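Local coordinates for uncharacterized protein YjgB (Bacillus subtilis, PDB 4YGT) that is of unknown function but is probably a secreted lipoprotein, the first structural representative of the DUF4309 family, at residues 65-79 against 89-101. Numbering follows the deposited sequence.
Sequences RFDLYHWNMGQPGYG and SEIRYFGTGVERQ. With EDO (1,2-ethanediol), chain D; SO4 (sulfate ion), chain B; EDO (1,2-ethanediol), chain C.
Trp71 lays one face of its indole over the Thr96-Gly97 peptide, with Gly97 CA 3.7 Å from the centroid of the five-membered ring, a CH-pi contact. Its chi1 of 47°, with CG between the backbone N and the carbonyl carbon, swings the ring across to 89-101. With an alanine here, that peptide would probably lose its aromatic cover and a gap would open beside Arg100, whose NH1 lies 3.5 Å from Trp71 CZ3. The same NH1 donates to both Phe94 O and Thr96 O, pinning the backbone the indole lies on. An ethanediol bridges the two loops, its O1 bonded to Met73 O and to the amides of Gly97 and Val98.

Beyond the loops, 77-79 and 89-95 pair as one antiparallel hairpin within the seven-stranded sheet: Gly79 and Arg92 form a hydrogen-bonded pair, Tyr78 and Tyr93 a non-hydrogen-bonded one. The two tyrosines share one face, the edge of Tyr93 directed at the face of Tyr78, offset, with planes at 69°. On the other face, bare Gly79 lets the Phe94 ring bring its edge to Gly79 N, while Leu68 CD2 meets Phe94 CE2 at 3.8 Å. The Arg92 guanidinium lies over the Phe66 ring, planes 31° apart, and its NH2 bridges to Glu90 OE2 at 3.2 Å. Arg65 NE and NH2 bond a sulfate, like the ethanediol probably from the crystallisation liquor, and NH2 makes a long salt bridge of 3.7 Å to Glu90 OE1.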
ATOM      1  N   ARG A  65      -2.566  13.218   6.803  1.00 52.25           N
ATOM      2  CA  ARG A  65      -1.686  12.597   7.793  1.00 51.97           C
ATOM      3  C   ARG A  65      -0.632  11.672   7.128  1.00 51.65           C
ATOM      4  O   ARG A  65       0.037  10.914   7.825  1.00 52.27           O
ATOM      5  CB  ARG A  65      -2.493  11.862   8.880  1.00 53.09           C
ATOM      6  CG  ARG A  65      -3.281  10.681   8.398  1.00 56.98           C
ATOM      7  CD  ARG A  65      -4.237  10.184   9.446  1.00 62.18           C
ATOM      8  NE  ARG A  65      -4.837   8.950   8.963  1.00 66.01           N
ATOM      9  CZ  ARG A  65      -4.297   7.751   9.128  1.00 75.25           C
ATOM     10  NH1 ARG A  65      -3.179   7.610   9.834  1.00 59.69           N
ATOM     11  NH2 ARG A  65      -4.882   6.679   8.612  1.00 68.70           N
ATOM     12  N   PHE A  66      -0.433  11.812   5.798  1.00 44.56           N
ATOM     13  CA  PHE A  66       0.522  11.016   5.022  1.00 40.58           C
ATOM     14  C   PHE A  66       1.548  11.846   4.326  1.00 43.72           C
ATOM     15  O   PHE A  66       1.205  12.814   3.656  1.00 43.96           O
ATOM     16  CB  PHE A  66      -0.181  10.164   3.944  1.00 40.28           C
ATOM     17  CG  PHE A  66      -0.889   8.951   4.489  1.00 41.94           C
ATOM     18  CD1 PHE A  66      -2.161   9.058   5.045  1.00 48.02           C
ATOM     19  CD2 PHE A  66      -0.273   7.704   4.481  1.00 41.62           C
ATOM     20  CE1 PHE A  66      -2.789   7.946   5.606  1.00 49.54           C
ATOM     21  CE2 PHE A  66      -0.904   6.595   5.019  1.00 44.73           C
ATOM     22  CZ  PHE A  66      -2.151   6.723   5.594  1.00 46.69           C
ATOM     23  N   ASP A  67       2.814  11.428   4.425  1.00 40.79           N
ATOM     24  CA  ASP A  67       3.891  11.984   3.600  1.00 40.54           C
ATOM     25  C   ASP A  67       3.644  11.363   2.245  1.00 45.20           C
ATOM     26  O   ASP A  67       3.674  10.138   2.144  1.00 43.05           O
ATOM     27  CB  ASP A  67       5.277  11.640   4.171  1.00 40.43           C
ATOM     28  CG  ASP A  67       5.816  12.658   5.144  1.00 46.75           C
ATOM     29  OD1 ASP A  67       5.267  13.789   5.200  1.00 48.27           O
ATOM     30  OD2 ASP A  67       6.787  12.342   5.835  1.00 54.98           O
ATOM     31  N   LEU A  68       3.236  12.166   1.250  1.00 43.46           N
ATOM     32  CA  LEU A  68       2.854  11.598  -0.046  1.00 41.90           C
ATOM     33  C   LEU A  68       3.915  11.794  -1.141  1.00 45.61           C
ATOM     34  O   LEU A  68       4.446  12.891  -1.347  1.00 44.64           O
ATOM     35  CB  LEU A  68       1.512  12.164  -0.501  1.00 41.87           C
ATOM     36  CG  LEU A  68       0.322  11.760   0.337  1.00 44.45           C
ATOM     37  CD1 LEU A  68      -0.807  12.771   0.182  1.00 46.45           C
ATOM     38  CD2 LEU A  68      -0.136  10.332   0.009  1.00 42.48           C
ATOM     39  N   TYR A  69       4.231  10.681  -1.811  1.00 39.97           N
ATOM     40  CA  TYR A  69       5.214  10.611  -2.883  1.00 38.24           C
ATOM     41  C   TYR A  69       4.483  10.186  -4.122  1.00 42.23           C
ATOM     42  O   TYR A  69       3.884   9.115  -4.164  1.00 39.75           O
ATOM     43  CB  TYR A  69       6.351   9.654  -2.506  1.00 35.79           C
ATOM     44  CG  TYR A  69       7.139  10.140  -1.306  1.00 35.70           C
ATOM     45  CD1 TYR A  69       8.207  11.015  -1.457  1.00 38.65           C
ATOM     46  CD2 TYR A  69       6.806   9.733  -0.015  1.00 35.81           C
ATOM     47  CE1 TYR A  69       8.933  11.470  -0.360  1.00 39.86           C
ATOM     48  CE2 TYR A  69       7.530  10.174   1.096  1.00 37.28           C
ATOM     49  CZ  TYR A  69       8.589  11.048   0.917  1.00 45.32           C
ATOM     50  OH  TYR A  69       9.325  11.475   1.991  1.00 46.63           O
ATOM     51  N   HIS A  70       4.433  11.087  -5.087  1.00 41.18           N
ATOM     52  CA  HIS A  70       3.721  10.895  -6.339  1.00 43.19           C
ATOM     53  C   HIS A  70       4.380   9.811  -7.170  1.00 45.35           C
ATOM     54  O   HIS A  70       5.585   9.616  -7.066  1.00 44.31           O
ATOM     55  CB  HIS A  70       3.715  12.229  -7.122  1.00 47.25           C
ATOM     56  CG  HIS A  70       2.615  12.324  -8.124  1.00 53.44           C
ATOM     57  ND1 HIS A  70       2.767  11.844  -9.408  1.00 57.72           N
ATOM     58  CD2 HIS A  70       1.372  12.841  -7.992  1.00 56.96           C
ATOM     59  CE1 HIS A  70       1.620  12.084 -10.020  1.00 59.89           C
ATOM     60  NE2 HIS A  70       0.745  12.675  -9.204  1.00 59.50           N
ATOM     61  N   TRP A  71       3.602   9.113  -8.003  1.00 43.56           N
ATOM     62  CA  TRP A  71       4.169   8.137  -8.928  1.00 45.13           C
ATOM     63  C   TRP A  71       4.986   8.893  -9.982  1.00 53.64           C
ATOM     64  O   TRP A  71       4.652  10.021 -10.341  1.00 53.97           O
ATOM     65  CB  TRP A  71       3.096   7.220  -9.575  1.00 45.39           C
ATOM     66  CG  TRP A  71       1.866   7.902 -10.129  1.00 48.93           C
ATOM     67  CD1 TRP A  71       1.813   8.822 -11.141  1.00 54.86           C
ATOM     68  CD2 TRP A  71       0.498   7.613  -9.777  1.00 48.82           C
ATOM     69  NE1 TRP A  71       0.503   9.142 -11.428  1.00 56.03           N
ATOM     70  CE2 TRP A  71      -0.326   8.414 -10.603  1.00 55.80           C
ATOM     71  CE3 TRP A  71      -0.110   6.771  -8.813  1.00 48.31           C
ATOM     72  CZ2 TRP A  71      -1.729   8.403 -10.498  1.00 56.47           C
ATOM     73  CZ3 TRP A  71      -1.498   6.752  -8.720  1.00 50.88           C
ATOM     74  CH2 TRP A  71      -2.291   7.565  -9.548  1.00 54.69           C
ATOM     75  N   ASN A  72       6.096   8.309 -10.404  1.00 54.13           N
ATOM     76  CA  ASN A  72       6.991   8.916 -11.394  1.00 58.57           C
ATOM     77  C   ASN A  72       7.440   7.817 -12.354  1.00 69.92           C
ATOM     78  O   ASN A  72       8.105   6.882 -11.915  1.00 69.25           O
ATOM     79  CB  ASN A  72       8.174   9.580 -10.688  1.00 53.22           C
ATOM     80  CG  ASN A  72       9.035  10.420 -11.586  1.00 74.36           C
ATOM     81  OD1 ASN A  72       9.141  10.194 -12.794  1.00 76.24           O
ATOM     82  ND2 ASN A  72       9.648  11.436 -11.011  1.00 63.12           N
HETATM   83  N   MSE A  73       7.027   7.887 -13.634  1.00 73.10           N
HETATM   84  CA  MSE A  73       7.299   6.859 -14.643  1.00 78.80           C
HETATM   85  C   MSE A  73       6.811   5.490 -14.091  1.00 79.77           C
HETATM   86  O   MSE A  73       5.684   5.394 -13.589  1.00 77.70           O
HETATM   87  CB  MSE A  73       8.802   6.828 -15.047  1.00 84.85           C
HETATM   88  CG  MSE A  73       9.307   8.104 -15.725  1.00 97.57           C
HETATM   89 SE   MSE A  73       8.618   8.358 -17.542  0.75115.57          SE
HETATM   90  CE  MSE A  73      10.153   9.351 -18.342  1.00117.26           C
ATOM     91  N   GLY A  74       7.692   4.489 -14.108  1.00 75.56           N
ATOM     92  CA  GLY A  74       7.422   3.150 -13.595  1.00 72.08           C
ATOM     93  C   GLY A  74       7.594   3.034 -12.096  1.00 66.67           C
ATOM     94  O   GLY A  74       7.376   1.952 -11.534  1.00 64.16           O
ATOM     95  N   GLN A  75       7.990   4.149 -11.435  1.00 58.92           N
ATOM     96  CA  GLN A  75       8.170   4.203  -9.971  1.00 53.77           C
ATOM     97  C   GLN A  75       6.802   4.533  -9.322  1.00 52.96           C
ATOM     98  O   GLN A  75       6.202   5.564  -9.641  1.00 52.82           O
ATOM     99  CB  GLN A  75       9.261   5.229  -9.568  1.00 55.13           C
ATOM    100  CG  GLN A  75      10.559   5.229 -10.412  1.00 73.32           C
ATOM    101  CD  GLN A  75      11.386   3.960 -10.270  1.00 98.39           C
ATOM    102  OE1 GLN A  75      11.735   3.531  -9.162  1.00 93.32           O
ATOM    103  NE2 GLN A  75      11.741   3.342 -11.393  1.00 91.44           N
ATOM    104  N   PRO A  76       6.262   3.654  -8.459  1.00 47.12           N
ATOM    105  CA  PRO A  76       4.922   3.905  -7.910  1.00 45.56           C
ATOM    106  C   PRO A  76       4.852   5.002  -6.839  1.00 45.80           C
ATOM    107  O   PRO A  76       5.862   5.418  -6.274  1.00 43.24           O
ATOM    108  CB  PRO A  76       4.544   2.548  -7.302  1.00 45.91           C
ATOM    109  CG  PRO A  76       5.843   1.948  -6.926  1.00 49.10           C
ATOM    110  CD  PRO A  76       6.800   2.358  -7.987  1.00 47.33           C
ATOM    111  N   GLY A  77       3.624   5.421  -6.556  1.00 40.34           N
ATOM    112  CA  GLY A  77       3.321   6.381  -5.515  1.00 36.98           C
ATOM    113  C   GLY A  77       3.241   5.705  -4.169  1.00 36.39           C
ATOM    114  O   GLY A  77       2.867   4.533  -4.082  1.00 34.42           O
ATOM    115  N   TYR A  78       3.637   6.424  -3.113  1.00 34.47           N
ATOM    116  CA  TYR A  78       3.571   5.935  -1.730  1.00 34.20           C
ATOM    117  C   TYR A  78       3.105   6.999  -0.806  1.00 38.02           C
ATOM    118  O   TYR A  78       3.327   8.175  -1.057  1.00 37.63           O
ATOM    119  CB  TYR A  78       4.907   5.421  -1.161  1.00 36.13           C
ATOM    120  CG  TYR A  78       5.437   4.168  -1.787  1.00 40.98           C
ATOM    121  CD1 TYR A  78       5.057   2.910  -1.322  1.00 43.24           C
ATOM    122  CD2 TYR A  78       6.355   4.230  -2.819  1.00 44.72           C
ATOM    123  CE1 TYR A  78       5.570   1.747  -1.898  1.00 44.89           C
ATOM    124  CE2 TYR A  78       6.889   3.086  -3.381  1.00 46.22           C
ATOM    125  CZ  TYR A  78       6.477   1.853  -2.946  1.00 50.15           C
ATOM    126  OH  TYR A  78       7.051   0.801  -3.606  1.00 54.59           O
ATOM    127  N   GLY A  79       2.562   6.550   0.315  1.00 34.31           N
ATOM    128  CA  GLY A  79       2.129   7.370   1.427  1.00 33.68           C
ATOM    129  C   GLY A  79       2.623   6.732   2.706  1.00 35.58           C
ATOM    130  O   GLY A  79       2.606   5.511   2.847  1.00 32.66           O
ATOM    131  N   SER A  89       3.302   4.248  10.965  1.00 45.68           N
ATOM    132  CA  SER A  89       2.069   3.598  11.421  1.00 46.19           C
ATOM    133  C   SER A  89       1.374   2.902  10.260  1.00 49.08           C
ATOM    134  O   SER A  89       0.728   1.888  10.489  1.00 50.52           O
ATOM    135  CB  SER A  89       1.124   4.574  12.115  1.00 49.24           C
ATOM    136  OG  SER A  89       0.916   5.763  11.379  1.00 53.57           O
ATOM    137  N   GLU A  90       1.534   3.405   9.005  1.00 42.65           N
ATOM    138  CA  GLU A  90       0.889   2.806   7.834  1.00 39.02           C
ATOM    139  C   GLU A  90       1.625   3.135   6.563  1.00 39.33           C
ATOM    140  O   GLU A  90       2.163   4.242   6.418  1.00 38.15           O
ATOM    141  CB  GLU A  90      -0.573   3.291   7.744  1.00 42.03           C
ATOM    142  CG  GLU A  90      -1.424   2.668   6.645  1.00 51.91           C
ATOM    143  CD  GLU A  90      -2.891   3.050   6.655  1.00 62.84           C
ATOM    144  OE1 GLU A  90      -3.409   3.455   7.721  1.00 54.00           O
ATOM    145  OE2 GLU A  90      -3.533   2.910   5.591  1.00 57.24           O
ATOM    146  N   ILE A  91       1.663   2.163   5.636  1.00 34.45           N
ATOM    147  CA  ILE A  91       2.270   2.381   4.312  1.00 32.74           C
ATOM    148  C   ILE A  91       1.140   2.223   3.306  1.00 35.92           C
ATOM    149  O   ILE A  91       0.338   1.304   3.428  1.00 35.68           O
ATOM    150  CB  ILE A  91       3.512   1.471   3.987  1.00 34.07           C
ATOM    151  CG1 ILE A  91       4.568   1.537   5.119  1.00 35.52           C
ATOM    152  CG2 ILE A  91       4.139   1.851   2.628  1.00 28.97           C
ATOM    153  CD1 ILE A  91       5.718   0.508   5.059  1.00 39.11           C
ATOM    154  N   ARG A  92       1.040   3.163   2.370  1.00 31.74           N
ATOM    155  CA  ARG A  92       0.047   3.179   1.323  1.00 32.25           C
ATOM    156  C   ARG A  92       0.763   3.142  -0.035  1.00 37.90           C
ATOM    157  O   ARG A  92       1.593   4.003  -0.319  1.00 38.37           O
ATOM    158  CB  ARG A  92      -0.813   4.428   1.501  1.00 36.69           C
ATOM    159  CG  ARG A  92      -2.156   4.373   0.827  1.00 51.34           C
ATOM    160  CD  ARG A  92      -3.061   5.443   1.389  1.00 60.56           C
ATOM    161  NE  ARG A  92      -3.707   5.055   2.646  1.00 65.68           N
ATOM    162  CZ  ARG A  92      -4.501   5.862   3.342  1.00 74.83           C
ATOM    163  NH1 ARG A  92      -4.708   7.108   2.941  1.00 69.23           N
ATOM    164  NH2 ARG A  92      -5.054   5.445   4.471  1.00 57.91           N
ATOM    165  N   TYR A  93       0.477   2.100  -0.839  1.00 34.50           N
ATOM    166  CA  TYR A  93       1.002   1.841  -2.178  1.00 33.31           C
ATOM    167  C   TYR A  93      -0.058   2.287  -3.199  1.00 37.25           C
ATOM    168  O   TYR A  93      -1.166   1.764  -3.186  1.00 34.82           O
ATOM    169  CB  TYR A  93       1.354   0.345  -2.301  1.00 34.33           C
ATOM    170  CG  TYR A  93       1.839  -0.093  -3.660  1.00 38.76           C
ATOM    171  CD1 TYR A  93       3.182   0.008  -4.009  1.00 41.77           C
ATOM    172  CD2 TYR A  93       0.961  -0.632  -4.595  1.00 41.90           C
ATOM    173  CE1 TYR A  93       3.627  -0.359  -5.279  1.00 46.55           C
ATOM    174  CE2 TYR A  93       1.398  -1.019  -5.862  1.00 44.25           C
ATOM    175  CZ  TYR A  93       2.735  -0.884  -6.200  1.00 51.01           C
ATOM    176  OH  TYR A  93       3.171  -1.252  -7.455  1.00 53.17           O
ATOM    177  N   PHE A  94       0.280   3.254  -4.087  1.00 34.54           N
ATOM    178  CA  PHE A  94      -0.693   3.820  -5.017  1.00 36.15           C
ATOM    179  C   PHE A  94      -0.589   3.309  -6.458  1.00 43.67           C
ATOM    180  O   PHE A  94      -1.419   3.676  -7.304  1.00 45.09           O
ATOM    181  CB  PHE A  94      -0.536   5.331  -5.018  1.00 37.31           C
ATOM    182  CG  PHE A  94      -1.050   5.959  -3.744  1.00 38.29           C
ATOM    183  CD1 PHE A  94      -2.403   6.260  -3.591  1.00 42.92           C
ATOM    184  CD2 PHE A  94      -0.173   6.324  -2.727  1.00 38.52           C
ATOM    185  CE1 PHE A  94      -2.869   6.862  -2.421  1.00 44.55           C
ATOM    186  CE2 PHE A  94      -0.638   6.930  -1.565  1.00 41.78           C
ATOM    187  CZ  PHE A  94      -1.976   7.205  -1.419  1.00 42.40           C
ATOM    188  N   GLY A  95       0.407   2.461  -6.726  1.00 39.75           N
ATOM    189  CA  GLY A  95       0.670   1.987  -8.076  1.00 41.48           C
ATOM    190  C   GLY A  95       1.259   3.119  -8.895  1.00 43.85           C
ATOM    191  O   GLY A  95       1.665   4.138  -8.333  1.00 40.66           O
ATOM    192  N   THR A  96       1.277   2.974 -10.226  1.00 44.73           N
ATOM    193  CA  THR A  96       1.789   4.003 -11.146  1.00 46.56           C
ATOM    194  C   THR A  96       0.621   4.630 -11.941  1.00 54.24           C
ATOM    195  O   THR A  96      -0.526   4.163 -11.858  1.00 54.84           O
ATOM    196  CB  THR A  96       2.867   3.407 -12.083  1.00 58.52           C
ATOM    197  OG1 THR A  96       2.234   2.652 -13.120  1.00 67.28           O
ATOM    198  CG2 THR A  96       3.872   2.522 -11.350  1.00 52.12           C
ATOM    199  N   GLY A  97       0.929   5.691 -12.685  1.00 52.88           N
ATOM    200  CA  GLY A  97      -0.026   6.369 -13.551  1.00 55.92           C
ATOM    201  C   GLY A  97       0.124   5.847 -14.959  1.00 65.26           C
ATOM    202  O   GLY A  97      -0.880   5.593 -15.633  1.00 68.56           O
ATOM    203  N   VAL A  98       1.396   5.661 -15.399  1.00 63.26           N
ATOM    204  CA  VAL A  98       1.724   5.145 -16.726  1.00 68.91           C
ATOM    205  C   VAL A  98       1.833   3.625 -16.664  1.00 73.10           C
ATOM    206  O   VAL A  98       2.456   3.072 -15.748  1.00 68.88           O
ATOM    207  CB  VAL A  98       2.953   5.800 -17.416  1.00 75.80           C
ATOM    208  CG1 VAL A  98       2.687   7.260 -17.739  1.00 77.47           C
ATOM    209  CG2 VAL A  98       4.232   5.654 -16.606  1.00 72.17           C
ATOM    210  N   GLU A  99       1.182   2.953 -17.648  1.00 75.32           N
ATOM    211  CA  GLU A  99       1.083   1.489 -17.783  1.00 76.81           C
ATOM    212  C   GLU A  99       0.628   0.878 -16.444  1.00 73.15           C
ATOM    213  O   GLU A  99       1.271  -0.036 -15.916  1.00 70.04           O
ATOM    214  CB  GLU A  99       2.408   0.869 -18.283  1.00 80.18           C
ATOM    215  CG  GLU A  99       2.599   0.971 -19.784  1.00 97.97           C
ATOM    216  CD  GLU A  99       3.864   0.325 -20.316  1.00123.29           C
ATOM    217  OE1 GLU A  99       3.862  -0.911 -20.516  1.00118.12           O
ATOM    218  OE2 GLU A  99       4.847   1.061 -20.561  1.00118.41           O
ATOM    219  N   ARG A 100      -0.482   1.432 -15.897  1.00 67.17           N
ATOM    220  CA  ARG A 100      -1.085   1.050 -14.617  1.00 62.52           C
ATOM    221  C   ARG A 100      -1.618  -0.390 -14.654  1.00 69.01           C
ATOM    222  O   ARG A 100      -1.649  -1.040 -13.607  1.00 66.22           O
ATOM    223  CB  ARG A 100      -2.198   2.036 -14.202  1.00 59.33           C
ATOM    224  CG  ARG A 100      -2.742   1.778 -12.796  1.00 60.42           C
ATOM    225  CD  ARG A 100      -3.808   2.759 -12.353  1.00 64.03           C
ATOM    226  NE  ARG A 100      -4.281   2.498 -10.981  1.00 61.12           N
ATOM    227  CZ  ARG A 100      -3.693   2.952  -9.876  1.00 65.28           C
ATOM    228  NH1 ARG A 100      -2.566   3.653  -9.951  1.00 52.09           N
ATOM    229  NH2 ARG A 100      -4.219   2.697  -8.686  1.00 53.59           N
ATOM    230  N   GLN A 101      -1.995  -0.895 -15.842  1.00 71.51           N
ATOM    231  CA  GLN A 101      -2.480  -2.270 -16.054  1.00 75.21           C
ATOM    232  C   GLN A 101      -1.475  -3.288 -15.478  1.00 78.59           C
ATOM    233  O   GLN A 101      -1.881  -4.280 -14.858  1.00 76.94           O
ATOM    234  CB  GLN A 101      -2.716  -2.533 -17.560  1.00 83.83           C
TER
HETATM  235  C1  EDO D 203       3.912   8.307 -13.545  1.00 62.34           C
HETATM  236  O1  EDO D 203       3.105   7.118 -13.571  1.00 61.40           O
HETATM  237  C2  EDO D 203       3.338   9.485 -14.379  1.00 61.73           C
HETATM  238  O2  EDO D 203       2.789  10.502 -13.538  1.00 63.69           O
HETATM  239  S   SO4 B 201      -7.191   9.169   6.128  1.00 62.85           S
HETATM  240  O1  SO4 B 201      -6.745  10.061   7.205  1.00 61.24           O
HETATM  241  O2  SO4 B 201      -6.702   9.601   4.823  1.00 64.16           O
HETATM  242  O3  SO4 B 201      -6.701   7.818   6.425  1.00 64.78           O
HETATM  243  O4  SO4 B 201      -8.638   9.141   6.040  1.00 65.88           O
HETATM  244  C1  EDO C 202       9.339   7.830  -5.506  1.00 81.83           C
HETATM  245  O1  EDO C 202       8.365   8.777  -5.122  1.00 79.26           O
HETATM  246  C2  EDO C 202       8.729   6.780  -6.437  1.00 83.70           C
HETATM  247  O2  EDO C 202       8.047   7.433  -7.497  1.00 84.70           O